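Local atomic coordinates of polyketide synthase PksJ (Bacillus subtilis subsp. subtilis, PDB entry 4J1Q), a protein that is a polyketide synthase of the bacillaene assembly line, whose ketoreductase domain binds NADPH and stereoselectively reduces alpha- and beta-keto groups. Residues Gly212-Leu217 with Pro384-Gly389; Leu206-Ala211 with Val232-Ser237; Gly341-Ala346 with Gln429-Glu434. All blocks are in the same frame, centred on the assembly; numbering follows the deposited sequence.

Overall arrangement
Contacts 1 and 2 share the Rossmann-type core of the ketoreductase. Helix 213-226 follows strand 204-208 and leads to strand 230-234, and both contacts touch the same NADPH. Contact 2 is buried strand pairing with backbone hydrogen bonds, but its 232-237 segment runs on to the adenosine 2'-phosphate, while 206-211 passes the ribose. Contact 1 is only partly buried. Its two segments meet through apolar packing and bind the diphosphate and the nicotinamide carboxamide, respectively. Contact 3 is also buried and apolar, and it packs a short helix against strand 429-435. Its Val432 touches Pro384 of contact 1. Contacts 2 and 3 do not touch, their nearest atoms being about 16 Å apart.

Contact 1: Gly212-Leu217 with Pro384-Gly389; sequences GSLGLL and PLWEEG. With NDP (NADPH dihydro-nicotinamide-adenine-dinucleotide phosphate), chain B.
Leu214 and Trp386 pack together beside the nicotinamide half of NADPH. The Leu214 side chain starts at the diphosphate, with CB 3.5 Å from NDP O2N. CG stays near the same phosphate, and there the chain forks. CD1 presses on the 384-389 segment, 3.2 Å from Gly389 CA, a tight approach, and also lies against NDP O1N. CD2 takes the other direction and lies over one face of the Trp386 indole. This is a CH-pi contact, 4.0 Å from CD2 to the centroid of the five-membered ring and 11° off the ring normal. The same CD2 is 3.4 Å from NDP C2N, so one methyl touches both the indole and the nicotinamide.

Gly212 is the N-cap of helix 213-226. With Gly210 and Gly215 it fits the GxGxxG pattern of a Rossmann dinucleotide site. Two amides of the first helical turn hold the diphosphate. Ser213 N binds NDP O2A at 3.2 Å, and Leu214 N binds NDP O2N at 3.0 Å. The positive end of the helix would probably stabilise these charges. From the other segment, Trp386 N donates to the carboxamide oxygen NDP O7N at 2.6 Å, a short bond that would probably restrict the carboxamide's rotation.

Ser213 OG sits between its backbone N and carbonyl carbon (chi1 63°). It therefore faces Gly389 C and makes a weak hydrogen bond to Gly390 N. Glu388 OE2 is hydrogen-bonded to Thr412 OG1. One turn along the helix from Ser213, Leu217 CD1 reaches Glu388 O at 3.6 Å and approaches the Trp386 ring obliquely.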
loop_
_atom_site.group_PDB
_atom_site.type_symbol
_atom_site.label_atom_id
_atom_site.label_comp_id
_atom_site.label_asym_id
_atom_site.label_seq_id
_atom_site.Cartn_x
_atom_site.Cartn_y
_atom_site.Cartn_z
ATOM N N GLY A 212 -2.150 -17.325 -6.987
ATOM C CA GLY A 212 -1.407 -17.343 -5.734
ATOM C C GLY A 212 -2.268 -17.886 -4.613
ATOM O O GLY A 212 -3.470 -18.151 -4.797
ATOM N N SER A 213 -1.657 -18.081 -3.451
ATOM C CA SER A 213 -2.316 -18.816 -2.381
ATOM C C SER A 213 -3.529 -18.081 -1.814
ATOM O O SER A 213 -4.508 -18.714 -1.415
ATOM C CB SER A 213 -1.336 -19.142 -1.273
ATOM O OG SER A 213 -0.856 -17.946 -0.705
ATOM N N LEU A 214 -3.478 -16.750 -1.792
ATOM C CA LEU A 214 -4.617 -15.979 -1.300
ATOM C C LEU A 214 -5.701 -15.839 -2.342
ATOM O O LEU A 214 -6.883 -15.821 -2.002
ATOM C CB LEU A 214 -4.208 -14.598 -0.795
ATOM C CG LEU A 214 -3.782 -14.557 0.670
ATOM C CD1 LEU A 214 -2.728 -15.626 0.934
ATOM C CD2 LEU A 214 -3.212 -13.190 0.996
ATOM N N GLY A 215 -5.304 -15.689 -3.599
ATOM C CA GLY A 215 -6.261 -15.573 -4.682
ATOM C C GLY A 215 -7.047 -16.851 -4.915
ATOM O O GLY A 215 -8.143 -16.825 -5.499
ATOM N N LEU A 216 -6.466 -17.987 -4.534
ATOM C CA LEU A 216 -7.198 -19.234 -4.642
ATOM C C LEU A 216 -8.212 -19.306 -3.521
ATOM O O LEU A 216 -9.335 -19.751 -3.734
ATOM C CB LEU A 216 -6.270 -20.445 -4.603
ATOM C CG LEU A 216 -5.478 -20.722 -5.881
ATOM C CD1 LEU A 216 -4.488 -21.867 -5.690
ATOM C CD2 LEU A 216 -6.394 -20.978 -7.066
ATOM N N LEU A 217 -7.810 -18.867 -2.334
ATOM C CA LEU A 217 -8.693 -18.882 -1.179
ATOM C C LEU A 217 -9.931 -18.059 -1.460
ATOM O O LEU A 217 -11.054 -18.515 -1.237
ATOM C CB LEU A 217 -7.986 -18.343 0.064
ATOM C CG LEU A 217 -6.971 -19.281 0.724
ATOM C CD1 LEU A 217 -6.410 -18.667 2.008
ATOM C CD2 LEU A 217 -7.563 -20.667 0.983
ATOM N N PRO A 384 -2.369 -8.742 7.770
ATOM C CA PRO A 384 -1.249 -9.360 8.437
ATOM C C PRO A 384 -0.860 -10.669 7.741
ATOM O O PRO A 384 -1.455 -11.047 6.714
ATOM C CB PRO A 384 -1.813 -9.649 9.814
ATOM C CG PRO A 384 -3.245 -10.028 9.529
ATOM C CD PRO A 384 -3.658 -9.125 8.384
ATOM N N LEU A 385 0.106 -11.366 8.334
ATOM C CA LEU A 385 0.510 -12.706 7.887
ATOM C C LEU A 385 -0.694 -13.640 7.948
ATOM O O LEU A 385 -1.271 -13.811 9.013
ATOM C CB LEU A 385 1.627 -13.228 8.808
ATOM C CG LEU A 385 2.511 -14.423 8.419
ATOM C CD1 LEU A 385 1.858 -15.763 8.731
ATOM C CD2 LEU A 385 2.986 -14.349 6.968
ATOM N N TRP A 386 -1.116 -14.175 6.805
ATOM C CA TRP A 386 -2.173 -15.190 6.785
ATOM C C TRP A 386 -1.693 -16.568 7.167
ATOM O O TRP A 386 -0.624 -17.019 6.751
ATOM C CB TRP A 386 -2.865 -15.269 5.434
ATOM C CG TRP A 386 -3.795 -14.122 5.155
ATOM C CD1 TRP A 386 -3.452 -12.780 4.992
ATOM C CD2 TRP A 386 -5.223 -14.200 4.813
ATOM N NE1 TRP A 386 -4.543 -12.044 4.634
ATOM C CE2 TRP A 386 -5.636 -12.842 4.473
ATOM C CE3 TRP A 386 -6.150 -15.225 4.719
ATOM C CZ2 TRP A 386 -6.954 -12.525 4.191
ATOM C CZ3 TRP A 386 -7.483 -14.897 4.434
ATOM C CH2 TRP A 386 -7.871 -13.574 4.177
ATOM N N GLU A 387 -2.554 -17.271 7.892
ATOM C CA GLU A 387 -2.268 -18.590 8.424
ATOM C C GLU A 387 -1.839 -19.551 7.324
ATOM O O GLU A 387 -0.819 -20.231 7.440
ATOM C CB GLU A 387 -3.512 -19.116 9.131
ATOM C CG GLU A 387 -3.290 -20.352 9.985
ATOM C CD GLU A 387 -4.583 -21.112 10.230
ATOM O OE1 GLU A 387 -5.560 -20.864 9.490
ATOM O OE2 GLU A 387 -4.630 -21.959 11.152
ATOM N N GLU A 388 -2.642 -19.623 6.268
ATOM C CA GLU A 388 -2.265 -20.374 5.090
ATOM C C GLU A 388 -2.360 -19.521 3.833
ATOM O O GLU A 388 -3.086 -19.851 2.893
ATOM C CB GLU A 388 -3.111 -21.637 4.959
ATOM C CG GLU A 388 -4.542 -21.402 4.496
ATOM C CD GLU A 388 -5.398 -22.648 4.648
ATOM O OE1 GLU A 388 -4.890 -23.768 4.401
ATOM O OE2 GLU A 388 -6.574 -22.512 5.042
ATOM N N GLY A 389 -1.708 -18.367 3.876
ATOM C CA GLY A 389 -1.116 -17.790 2.691
ATOM C C GLY A 389 0.245 -18.423 2.469
ATOM O O GLY A 389 0.969 -18.705 3.423
HETATM P PA NDP B . 1.632 -15.167 -3.535
HETATM O O1A NDP B . 3.066 -14.806 -3.940
HETATM O O2A NDP B . 1.169 -16.567 -3.279
HETATM O O5B NDP B . 0.628 -14.470 -4.563
HETATM C C5B NDP B . 1.068 -13.409 -5.414
HETATM C C4B NDP B . 0.662 -13.818 -6.821
HETATM O O4B NDP B . 0.871 -12.704 -7.691
HETATM C C3B NDP B . 1.587 -14.910 -7.337
HETATM O O3B NDP B . 0.687 -16.002 -7.677
HETATM C C2B NDP B . 2.243 -14.330 -8.587
HETATM O O2B NDP B . 2.162 -15.278 -9.695
HETATM C C1B NDP B . 1.358 -13.152 -8.952
HETATM N N9A NDP B . 2.221 -12.093 -9.557
HETATM C C8A NDP B . 3.444 -11.650 -9.096
HETATM N N7A NDP B . 3.885 -10.655 -9.958
HETATM C C5A NDP B . 2.888 -10.443 -10.926
HETATM C C6A NDP B . 2.769 -9.597 -12.026
HETATM N N6A NDP B . 3.766 -8.728 -12.394
HETATM N N1A NDP B . 1.640 -9.650 -12.790
HETATM C C2A NDP B . 0.656 -10.539 -12.509
HETATM N N3A NDP B . 0.775 -11.395 -11.473
HETATM C C4A NDP B . 1.860 -11.343 -10.639
HETATM O O3 NDP B . 1.288 -14.263 -2.243
HETATM P PN NDP B . -0.162 -14.306 -1.568
HETATM O O1N NDP B . 0.133 -14.793 -0.151
HETATM O O2N NDP B . -1.190 -14.923 -2.498
HETATM O O5D NDP B . -0.505 -12.731 -1.470
HETATM C C5D NDP B . -1.606 -12.123 -2.160
HETATM C C4D NDP B . -1.478 -10.591 -1.990
HETATM O O4D NDP B . -1.773 -10.246 -0.619
HETATM C C3D NDP B . -0.039 -10.123 -2.251
HETATM O O3D NDP B . -0.035 -8.890 -3.009
HETATM C C2D NDP B . 0.527 -9.932 -0.878
HETATM O O2D NDP B . 1.480 -8.865 -0.912
HETATM C C1D NDP B . -0.683 -9.605 0.009
HETATM N N1N NDP B . -0.498 -10.106 1.378
HETATM C C2N NDP B . -0.415 -11.440 1.646
HETATM C C3N NDP B . -0.179 -11.915 2.957
HETATM C C7N NDP B . -0.107 -13.418 3.231
HETATM O O7N NDP B . -0.227 -13.809 4.400
HETATM N N7N NDP B . 0.175 -14.291 2.234
HETATM C C4N NDP B . 0.038 -10.988 4.011
HETATM C C5N NDP B . -0.022 -9.616 3.697
HETATM C C6N NDP B . -0.283 -9.212 2.364
HETATM P P2B NDP B . 3.244 -15.271 -10.902
HETATM O O1X NDP B . 4.590 -15.292 -10.143
HETATM O O2X NDP B . 2.799 -16.525 -11.643
HETATM O O3X NDP B . 3.027 -13.987 -11.676
#

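Contact 2: Leu206-Ala211 with Val232-Ser237; sequences LITGGA and VLTGRS. With NDP (NADPH dihydro-nicotinamide-adenine-dinucleotide phosphate), chain B.
Ile207 and Leu233 lie side by side on one face of two parallel strands and point the same way. Ile207 CG1 and Leu233 CG each lie beside the backbone N, anti to the carbonyl carbon (chi1 -43° and -53°). This matched setting brings Leu233 CD2 to 4.0 Å from Ile207 CG1. The other branch, Leu233 CD1, goes to the turn after the first strand and stops 3.8 Å from Gly210 O.

Thr208 and Thr234 are neighbours on the opposite face, but they are rotated differently. Thr234 has OG1 anti to its backbone N (chi1 -168°), where it accepts from Ala262 N. Its CG2 is thereby turned onto the first strand, 3.3 Å from Thr208 CA. Thr208 OG1 makes weak hydrogen bonds to Gly290 N and Ala291 N. Leu206 and Val232 share this face and touch through their CB atoms.

The strands belong to the beta-alpha-beta unit 204-208, 213-226, 230-234 of the Rossmann fold. Ile207 N donates to Val232 O, and Thr234 N donates to Ile207 O, both at 3.1 Å. A type II turn from Ile207 to Gly210 then starts the glycine-rich loop. Thr234 O receives Gly210 N at 2.9 Å.

Beyond the second strand the chain meets the 2'-phosphate that distinguishes NADPH from NADH. Arg236 bends at its third torsion, and this brings NE and NH1 round to the phosphate. Its NE binds NDP O3X at 2.9 Å, its NH1 binds NDP O1X, and its backbone N also donates to O3X. Adenine N7A lies over one face of the guanidinium, while the phosphorus is in its plane at the edge. Ser237 grips the third oxygen twice, with OG 2.8 Å from NDP O2X and its backbone N donating to the same atom.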
loop_
_atom_site.group_PDB
_atom_site.type_symbol
_atom_site.label_atom_id
_atom_site.label_comp_id
_atom_site.label_asym_id
_atom_site.label_seq_id
_atom_site.Cartn_x
_atom_site.Cartn_y
_atom_site.Cartn_z
ATOM N N LEU A 206 -12.529 -10.680 -11.218
ATOM C CA LEU A 206 -11.141 -11.052 -11.400
ATOM C C LEU A 206 -10.246 -10.802 -10.200
ATOM O O LEU A 206 -10.429 -9.861 -9.424
ATOM C CB LEU A 206 -10.532 -10.433 -12.663
ATOM C CG LEU A 206 -10.047 -8.988 -12.640
ATOM C CD1 LEU A 206 -8.980 -8.771 -13.696
ATOM C CD2 LEU A 206 -11.243 -8.115 -12.947
ATOM N N ILE A 207 -9.246 -11.663 -10.088
ATOM C CA ILE A 207 -8.254 -11.556 -9.070
ATOM C C ILE A 207 -6.912 -11.601 -9.779
ATOM O O ILE A 207 -6.530 -12.643 -10.345
ATOM C CB ILE A 207 -8.371 -12.726 -8.075
ATOM C CG1 ILE A 207 -9.842 -12.986 -7.721
ATOM C CG2 ILE A 207 -7.524 -12.451 -6.839
ATOM C CD1 ILE A 207 -10.053 -14.020 -6.632
ATOM N N THR A 208 -6.244 -10.447 -9.850
ATOM C CA THR A 208 -4.874 -10.423 -10.287
ATOM C C THR A 208 -4.053 -11.016 -9.176
ATOM O O THR A 208 -4.409 -10.875 -8.019
ATOM C CB THR A 208 -4.390 -9.002 -10.561
ATOM O OG1 THR A 208 -4.206 -8.312 -9.322
ATOM C CG2 THR A 208 -5.394 -8.269 -11.420
ATOM N N GLY A 209 -3.011 -11.761 -9.538
ATOM C CA GLY A 209 -2.344 -12.649 -8.593
ATOM C C GLY A 209 -3.239 -13.803 -8.188
ATOM O O GLY A 209 -3.072 -14.382 -7.121
ATOM N N GLY A 210 -4.211 -14.119 -9.035
ATOM C CA GLY A 210 -5.290 -15.014 -8.668
ATOM C C GLY A 210 -4.879 -16.462 -8.422
ATOM O O GLY A 210 -5.544 -17.165 -7.660
ATOM N N ALA A 211 -3.819 -16.936 -9.069
ATOM C CA ALA A 211 -3.366 -18.322 -8.859
ATOM C C ALA A 211 -2.437 -18.452 -7.639
ATOM O O ALA A 211 -1.990 -19.558 -7.286
ATOM C CB ALA A 211 -2.678 -18.855 -10.103
ATOM N N VAL A 232 -12.128 -14.784 -13.144
ATOM C CA VAL A 232 -10.941 -14.723 -13.996
ATOM C C VAL A 232 -9.691 -14.520 -13.141
ATOM O O VAL A 232 -9.447 -13.431 -12.621
ATOM C CB VAL A 232 -11.043 -13.585 -15.034
ATOM C CG1 VAL A 232 -9.756 -13.477 -15.854
ATOM C CG2 VAL A 232 -12.208 -13.838 -15.966
ATOM N N LEU A 233 -8.925 -15.593 -12.974
ATOM C CA LEU A 233 -7.664 -15.543 -12.266
ATOM C C LEU A 233 -6.525 -15.237 -13.206
ATOM O O LEU A 233 -6.387 -15.865 -14.250
ATOM C CB LEU A 233 -7.394 -16.875 -11.588
ATOM C CG LEU A 233 -8.519 -17.402 -10.693
ATOM C CD1 LEU A 233 -8.079 -18.680 -9.977
ATOM C CD2 LEU A 233 -8.942 -16.314 -9.712
ATOM N N THR A 234 -5.656 -14.312 -12.813
ATOM C CA THR A 234 -4.529 -13.951 -13.653
ATOM C C THR A 234 -3.196 -13.884 -12.905
ATOM O O THR A 234 -3.168 -13.639 -11.710
ATOM C CB THR A 234 -4.782 -12.634 -14.396
ATOM O OG1 THR A 234 -3.780 -12.471 -15.407
ATOM C CG2 THR A 234 -4.698 -11.454 -13.431
ATOM N N GLY A 235 -2.116 -14.214 -13.610
ATOM C CA GLY A 235 -0.745 -14.038 -13.143
ATOM C C GLY A 235 0.217 -14.197 -14.309
ATOM O O GLY A 235 -0.219 -14.351 -15.454
ATOM N N ARG A 236 1.514 -14.267 -14.033
ATOM C CA ARG A 236 2.467 -14.516 -15.104
ATOM C C ARG A 236 2.638 -15.993 -15.467
ATOM O O ARG A 236 2.804 -16.321 -16.624
ATOM C CB ARG A 236 3.825 -13.914 -14.778
ATOM C CG ARG A 236 3.817 -12.423 -14.566
ATOM C CD ARG A 236 5.115 -11.955 -13.909
ATOM N NE ARG A 236 5.321 -12.546 -12.594
ATOM C CZ ARG A 236 6.362 -12.290 -11.810
ATOM N NH1 ARG A 236 6.493 -12.918 -10.643
ATOM N NH2 ARG A 236 7.322 -11.478 -12.222
ATOM N N SER A 237 2.748 -16.857 -14.472
ATOM C CA SER A 237 3.204 -18.213 -14.722
ATOM C C SER A 237 2.162 -18.987 -15.519
ATOM O O SER A 237 0.966 -18.769 -15.362
ATOM C CB SER A 237 3.441 -18.936 -13.405
ATOM O OG SER A 237 4.523 -18.380 -12.720
HETATM P PA NDP B . 1.632 -15.167 -3.535
HETATM O O1A NDP B . 3.066 -14.806 -3.940
HETATM O O2A NDP B . 1.169 -16.567 -3.279
HETATM O O5B NDP B . 0.628 -14.470 -4.563
HETATM C C5B NDP B . 1.068 -13.409 -5.414
HETATM C C4B NDP B . 0.662 -13.818 -6.821
HETATM O O4B NDP B . 0.871 -12.704 -7.691
HETATM C C3B NDP B . 1.587 -14.910 -7.337
HETATM O O3B NDP B . 0.687 -16.002 -7.677
HETATM C C2B NDP B . 2.243 -14.330 -8.587
HETATM O O2B NDP B . 2.162 -15.278 -9.695
HETATM C C1B NDP B . 1.358 -13.152 -8.952
HETATM N N9A NDP B . 2.221 -12.093 -9.557
HETATM C C8A NDP B . 3.444 -11.650 -9.096
HETATM N N7A NDP B . 3.885 -10.655 -9.958
HETATM C C5A NDP B . 2.888 -10.443 -10.926
HETATM C C6A NDP B . 2.769 -9.597 -12.026
HETATM N N6A NDP B . 3.766 -8.728 -12.394
HETATM N N1A NDP B . 1.640 -9.650 -12.790
HETATM C C2A NDP B . 0.656 -10.539 -12.509
HETATM N N3A NDP B . 0.775 -11.395 -11.473
HETATM C C4A NDP B . 1.860 -11.343 -10.639
HETATM O O3 NDP B . 1.288 -14.263 -2.243
HETATM P PN NDP B . -0.162 -14.306 -1.568
HETATM O O1N NDP B . 0.133 -14.793 -0.151
HETATM O O2N NDP B . -1.190 -14.923 -2.498
HETATM O O5D NDP B . -0.505 -12.731 -1.470
HETATM C C5D NDP B . -1.606 -12.123 -2.160
HETATM C C4D NDP B . -1.478 -10.591 -1.990
HETATM O O4D NDP B . -1.773 -10.246 -0.619
HETATM C C3D NDP B . -0.039 -10.123 -2.251
HETATM O O3D NDP B . -0.035 -8.890 -3.009
HETATM C C2D NDP B . 0.527 -9.932 -0.878
HETATM O O2D NDP B . 1.480 -8.865 -0.912
HETATM C C1D NDP B . -0.683 -9.605 0.009
HETATM N N1N NDP B . -0.498 -10.106 1.378
HETATM C C2N NDP B . -0.415 -11.440 1.646
HETATM C C3N NDP B . -0.179 -11.915 2.957
HETATM C C7N NDP B . -0.107 -13.418 3.231
HETATM O O7N NDP B . -0.227 -13.809 4.400
HETATM N N7N NDP B . 0.175 -14.291 2.234
HETATM C C4N NDP B . 0.038 -10.988 4.011
HETATM C C5N NDP B . -0.022 -9.616 3.697
HETATM C C6N NDP B . -0.283 -9.212 2.364
HETATM P P2B NDP B . 3.244 -15.271 -10.902
HETATM O O1X NDP B . 4.590 -15.292 -10.143
HETATM O O2X NDP B . 2.799 -16.525 -11.643
HETATM O O3X NDP B . 3.027 -13.987 -11.676
#

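Contact 3: Gly341-Ala346 with Gln429-Glu434; sequences GCLGNA and QVFVME
The Phe431 ring turns its edge to Cys342 and Leu343. Cys342 SG lies in the ring plane, 4.2 Å from the centroid and 81° off the normal. This is a sulfur-aromatic contact at the edge, though SG sits so close to Phe431 CD1, at 3.0 Å, that its exact geometry is doubtful. Leu343 CG comes to the same edge near CE1. Outside the two segments, the Trp184 ring also meets Phe431, inclined to its plane.

The contact belongs to the Rossmann-type ketoreductase fold. It packs helix 339-343, which directly follows strand 332-338, against strand 429-435. The latter strand runs between strands 377-383 and 22-31.

Phe431 has CG anti to its backbone N (chi1 170°), which sends the ring out from the strand toward the helix. Cys342 SG is held between its own backbone N and carbonyl carbon (chi1 49°). SG also borders CE1 of the ring.

Leu343 crosses Phe431 at about a right angle. Its CG is 3.9 Å from Phe431 CE1, and its CD1 passes CZ and reaches Met433. Gly344, with positive phi, is the first residue after the helix.

At the start of the strand, Gln429 NE2 touches Cys342 CB only at the limit of contact. Its hydrogen bond is to Asn382 OD1 on strand 377-383; the Cys342 and Phe431 side chains also touch Asn382. The nearest atoms of the Cys342 side chain and NADPH are about 10 Å apart. Met433 is extended beyond CG and meets Leu343 tip to tip, with Met433 CE 4.0 Å from Leu343 CD1.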
loop_
_atom_site.group_PDB
_atom_site.type_symbol
_atom_site.label_atom_id
_atom_site.label_comp_id
_atom_site.label_asym_id
_atom_site.label_seq_id
_atom_site.Cartn_x
_atom_site.Cartn_y
_atom_site.Cartn_z
ATOM N N GLY A 341 3.125 -2.037 4.539
ATOM C CA GLY A 341 2.878 -0.728 3.962
ATOM C C GLY A 341 2.685 0.386 4.988
ATOM O O GLY A 341 3.191 1.499 4.793
ATOM N N CYS A 342 2.087 0.066 6.138
ATOM C CA CYS A 342 1.759 1.102 7.130
ATOM C C CYS A 342 2.605 1.063 8.406
ATOM O O CYS A 342 2.537 1.971 9.215
ATOM C CB CYS A 342 0.257 1.075 7.456
ATOM S SG CYS A 342 -0.393 -0.566 7.845
ATOM N N LEU A 343 3.420 0.024 8.581
ATOM C CA LEU A 343 4.297 -0.070 9.761
ATOM C C LEU A 343 5.759 -0.117 9.359
ATOM O O LEU A 343 6.670 -0.002 10.205
ATOM C CB LEU A 343 3.980 -1.322 10.553
ATOM C CG LEU A 343 2.571 -1.461 11.126
ATOM C CD1 LEU A 343 2.552 -2.659 12.067
ATOM C CD2 LEU A 343 2.136 -0.194 11.856
ATOM N N GLY A 344 5.986 -0.302 8.067
ATOM C CA GLY A 344 7.301 -0.670 7.588
ATOM C C GLY A 344 7.617 -2.075 8.092
ATOM O O GLY A 344 6.898 -2.601 8.932
ATOM N N ASN A 345 8.709 -2.652 7.592
ATOM C CA ASN A 345 9.192 -3.940 8.082
ATOM C C ASN A 345 10.629 -4.180 7.589
ATOM O O ASN A 345 10.936 -3.971 6.406
ATOM C CB ASN A 345 8.296 -5.055 7.547
ATOM C CG ASN A 345 8.516 -6.373 8.257
ATOM O OD1 ASN A 345 9.377 -6.497 9.127
ATOM N ND2 ASN A 345 7.739 -7.368 7.883
ATOM N N ALA A 346 11.495 -4.629 8.487
ATOM C CA ALA A 346 12.900 -4.844 8.145
ATOM C C ALA A 346 13.044 -5.746 6.921
ATOM O O ALA A 346 12.457 -6.821 6.847
ATOM C CB ALA A 346 13.675 -5.417 9.339
ATOM N N GLN A 429 -9.216 2.417 3.542
ATOM C CA GLN A 429 -8.098 1.690 4.102
ATOM C C GLN A 429 -8.475 1.046 5.414
ATOM O O GLN A 429 -8.886 1.726 6.364
ATOM C CB GLN A 429 -6.905 2.637 4.311
ATOM C CG GLN A 429 -5.551 1.986 4.147
ATOM C CD GLN A 429 -4.432 2.909 4.594
ATOM O OE1 GLN A 429 -4.450 4.107 4.299
ATOM N NE2 GLN A 429 -3.482 2.371 5.343
ATOM N N VAL A 430 -8.228 -0.250 5.498
ATOM C CA VAL A 430 -8.535 -1.011 6.687
ATOM C C VAL A 430 -7.286 -1.800 7.044
ATOM O O VAL A 430 -6.739 -2.527 6.226
ATOM C CB VAL A 430 -9.696 -1.998 6.405
ATOM C CG1 VAL A 430 -9.795 -3.049 7.510
ATOM C CG2 VAL A 430 -11.019 -1.246 6.280
ATOM N N PHE A 431 -6.828 -1.643 8.263
ATOM C CA PHE A 431 -5.636 -2.330 8.715
ATOM C C PHE A 431 -6.057 -3.493 9.604
ATOM O O PHE A 431 -6.701 -3.293 10.617
ATOM C CB PHE A 431 -4.753 -1.356 9.486
ATOM C CG PHE A 431 -3.614 -1.994 10.206
ATOM C CD1 PHE A 431 -2.331 -1.641 9.912
ATOM C CD2 PHE A 431 -3.826 -2.880 11.241
ATOM C CE1 PHE A 431 -1.267 -2.175 10.612
ATOM C CE2 PHE A 431 -2.769 -3.473 11.902
ATOM C CZ PHE A 431 -1.481 -3.114 11.584
ATOM N N VAL A 432 -5.713 -4.700 9.213
ATOM C CA VAL A 432 -6.177 -5.863 9.941
ATOM C C VAL A 432 -5.013 -6.558 10.620
ATOM O O VAL A 432 -3.969 -6.787 10.022
ATOM C CB VAL A 432 -6.868 -6.863 9.020
ATOM C CG1 VAL A 432 -7.371 -8.070 9.824
ATOM C CG2 VAL A 432 -8.003 -6.179 8.279
ATOM N N MET A 433 -5.214 -6.880 11.885
ATOM C CA MET A 433 -4.191 -7.499 12.696
ATOM C C MET A 433 -4.848 -8.654 13.427
ATOM O O MET A 433 -5.964 -8.524 13.903
ATOM C CB MET A 433 -3.741 -6.499 13.731
ATOM C CG MET A 433 -2.258 -6.308 13.814
ATOM S SD MET A 433 -1.941 -4.759 14.690
ATOM C CE MET A 433 -0.192 -4.519 14.347
ATOM N N GLU A 434 -4.164 -9.782 13.557
ATOM C CA GLU A 434 -4.657 -10.856 14.436
ATOM C C GLU A 434 -3.583 -11.277 15.423
ATOM O O GLU A 434 -2.458 -11.531 15.041
ATOM C CB GLU A 434 -5.099 -12.083 13.625
ATOM C CG GLU A 434 -6.570 -12.098 13.240
ATOM C CD GLU A 434 -7.344 -13.238 13.871
ATOM O OE1 GLU A 434 -7.280 -14.375 13.357
ATOM O OE2 GLU A 434 -8.045 -12.977 14.863
#